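Side-chain contact in bacterioferritin (Rhodobacter capsulatus, PDB 1JGC), which probably stores iron, oxidising Fe(2+) with dioxygen at a ferroxidase centre and depositing the ferric mineral inside a hollow shell of 24 subunits: residues A[56-61]-A[121-126]. Numbering follows the deposited sequence.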
loop_
_atom_site.group_PDB
_atom_site.type_symbol
_atom_site.label_atom_id
_atom_site.label_comp_id
_atom_site.label_asym_id
_atom_site.label_seq_id
_atom_site.Cartn_x
_atom_site.Cartn_y
_atom_site.Cartn_z
ATOM N N ASP A 56 30.019 18.939 -27.939
ATOM C CA ASP A 56 28.900 18.427 -28.715
ATOM C C ASP A 56 28.015 19.573 -29.209
ATOM O O ASP A 56 27.646 19.636 -30.384
ATOM C CB ASP A 56 28.081 17.450 -27.874
ATOM C CG ASP A 56 26.872 16.938 -28.608
ATOM O OD1 ASP A 56 27.028 16.504 -29.767
ATOM O OD2 ASP A 56 25.766 16.968 -28.031
ATOM N N LYS A 57 27.684 20.477 -28.302
ATOM C CA LYS A 57 26.857 21.630 -28.617
ATOM C C LYS A 57 27.475 22.443 -29.776
ATOM O O LYS A 57 26.776 22.862 -30.708
ATOM C CB LYS A 57 26.726 22.481 -27.354
ATOM C CG LYS A 57 25.903 23.730 -27.486
ATOM C CD LYS A 57 25.998 24.588 -26.209
ATOM C CE LYS A 57 25.479 23.832 -24.985
ATOM N NZ LYS A 57 25.536 24.641 -23.714
ATOM N N ILE A 58 28.789 22.643 -29.727
ATOM C CA ILE A 58 29.506 23.405 -30.752
ATOM C C ILE A 58 29.578 22.700 -32.105
ATOM O O ILE A 58 29.493 23.336 -33.157
ATOM C CB ILE A 58 30.931 23.750 -30.262
ATOM C CG1 ILE A 58 30.833 24.827 -29.187
ATOM C CG2 ILE A 58 31.813 24.209 -31.417
ATOM C CD1 ILE A 58 32.138 25.201 -28.608
ATOM N N ILE A 59 29.742 21.385 -32.079
ATOM C CA ILE A 59 29.797 20.623 -33.311
ATOM C C ILE A 59 28.447 20.731 -34.011
ATOM O O ILE A 59 28.380 20.850 -35.232
ATOM C CB ILE A 59 30.116 19.141 -33.030
ATOM C CG1 ILE A 59 31.546 19.016 -32.506
ATOM C CG2 ILE A 59 29.917 18.308 -34.293
ATOM C CD1 ILE A 59 31.913 17.630 -32.036
ATOM N N ALA A 60 27.369 20.696 -33.236
ATOM C CA ALA A 60 26.028 20.789 -33.810
ATOM C C ALA A 60 25.796 22.147 -34.467
ATOM O O ALA A 60 25.201 22.240 -35.539
ATOM C CB ALA A 60 24.971 20.539 -32.735
ATOM N N ARG A 61 26.276 23.202 -33.826
ATOM C CA ARG A 61 26.101 24.535 -34.373
ATOM C C ARG A 61 26.890 24.665 -35.666
ATOM O O ARG A 61 26.443 25.313 -36.611
ATOM C CB ARG A 61 26.570 25.582 -33.371
ATOM C CG ARG A 61 26.420 27.007 -33.848
ATOM C CD ARG A 61 24.971 27.375 -34.096
ATOM N NE ARG A 61 24.854 28.763 -34.530
ATOM C CZ ARG A 61 23.721 29.332 -34.923
ATOM N NH1 ARG A 61 22.592 28.631 -34.935
ATOM N NH2 ARG A 61 23.719 30.597 -35.321
ATOM N N GLU A 121 28.544 33.510 -25.182
ATOM C CA GLU A 121 28.287 34.182 -23.914
ATOM C C GLU A 121 27.996 33.101 -22.876
ATOM O O GLU A 121 28.334 33.231 -21.694
ATOM C CB GLU A 121 27.114 35.157 -24.022
ATOM C CG GLU A 121 27.352 36.275 -25.007
ATOM C CD GLU A 121 26.709 37.584 -24.582
ATOM O OE1 GLU A 121 25.836 37.556 -23.694
ATOM O OE2 GLU A 121 27.075 38.642 -25.142
ATOM N N SER A 122 27.382 32.016 -23.328
ATOM C CA SER A 122 27.079 30.911 -22.434
ATOM C C SER A 122 28.401 30.226 -22.042
ATOM O O SER A 122 28.624 29.918 -20.871
ATOM C CB SER A 122 26.130 29.926 -23.121
ATOM O OG SER A 122 25.990 28.746 -22.356
ATOM N N LEU A 123 29.280 30.002 -23.016
ATOM C CA LEU A 123 30.565 29.384 -22.723
ATOM C C LEU A 123 31.396 30.276 -21.797
ATOM O O LEU A 123 32.011 29.797 -20.840
ATOM C CB LEU A 123 31.334 29.115 -24.010
ATOM C CG LEU A 123 30.778 28.018 -24.926
ATOM C CD1 LEU A 123 31.576 27.990 -26.231
ATOM C CD2 LEU A 123 30.851 26.662 -24.224
ATOM N N ILE A 124 31.416 31.574 -22.079
ATOM C CA ILE A 124 32.161 32.520 -21.255
ATOM C C ILE A 124 31.647 32.441 -19.826
ATOM O O ILE A 124 32.436 32.410 -18.886
ATOM C CB ILE A 124 32.009 33.979 -21.781
ATOM C CG1 ILE A 124 32.805 34.144 -23.080
ATOM C CG2 ILE A 124 32.477 34.988 -20.726
ATOM C CD1 ILE A 124 32.583 35.466 -23.770
ATOM N N THR A 125 30.324 32.399 -19.671
ATOM C CA THR A 125 29.723 32.313 -18.344
ATOM C C THR A 125 30.134 31.030 -17.615
ATOM O O THR A 125 30.486 31.079 -16.444
ATOM C CB THR A 125 28.185 32.390 -18.413
ATOM O OG1 THR A 125 27.802 33.597 -19.081
ATOM C CG2 THR A 125 27.592 32.407 -17.016
ATOM N N ASP A 126 30.102 29.889 -18.299
ATOM C CA ASP A 126 30.504 28.635 -17.665
ATOM C C ASP A 126 31.989 28.659 -17.287
ATOM O O ASP A 126 32.368 28.231 -16.198
ATOM C CB ASP A 126 30.268 27.434 -18.588
ATOM C CG ASP A 126 28.804 27.193 -18.883
ATOM O OD1 ASP A 126 27.944 27.560 -18.050
ATOM O OD2 ASP A 126 28.514 26.613 -19.955
#
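I58 and L123 meet through one methyl each: CD1 of I58 lies 3.7 Å from CD1 of L123, the two side chains crossing at a slant. The isoleucine reaches that far because CG1 continues outward to CD1 in an extended arm (chi2 178°). With the CA atoms of I58 and L123 still 10.1 Å apart, only side-chain ends bridge the gap between the helices. On the exposed flank, K57 reaches across, CG anti to its backbone N (chi1 180°) and the arm bent once further out (chi3 -61°), and brings NZ to 4.3 Å from OG of S122, too far for a hydrogen bond. The same NZ is 5.2 Å from OD2 of D126, so any attraction between these charges is probably loose; OD2 of D126 shares a weak hydrogen bond with H54 NE2. Behind the methyl pair, I58 packs on A14 and L15 of helix 5-34, and L123 on Y101 of helix 83-111, so all four long helices converge here. L123 also lies about 4 Å, side chain to side chain, from E18 and H54, both residues of the first iron site. The methyl pair belongs to the apolar core of the ferritin-like four-helix bundle, with K57 and S122 at its edge, beside the dinuclear ferroxidase site, which is metal-free in this crystal.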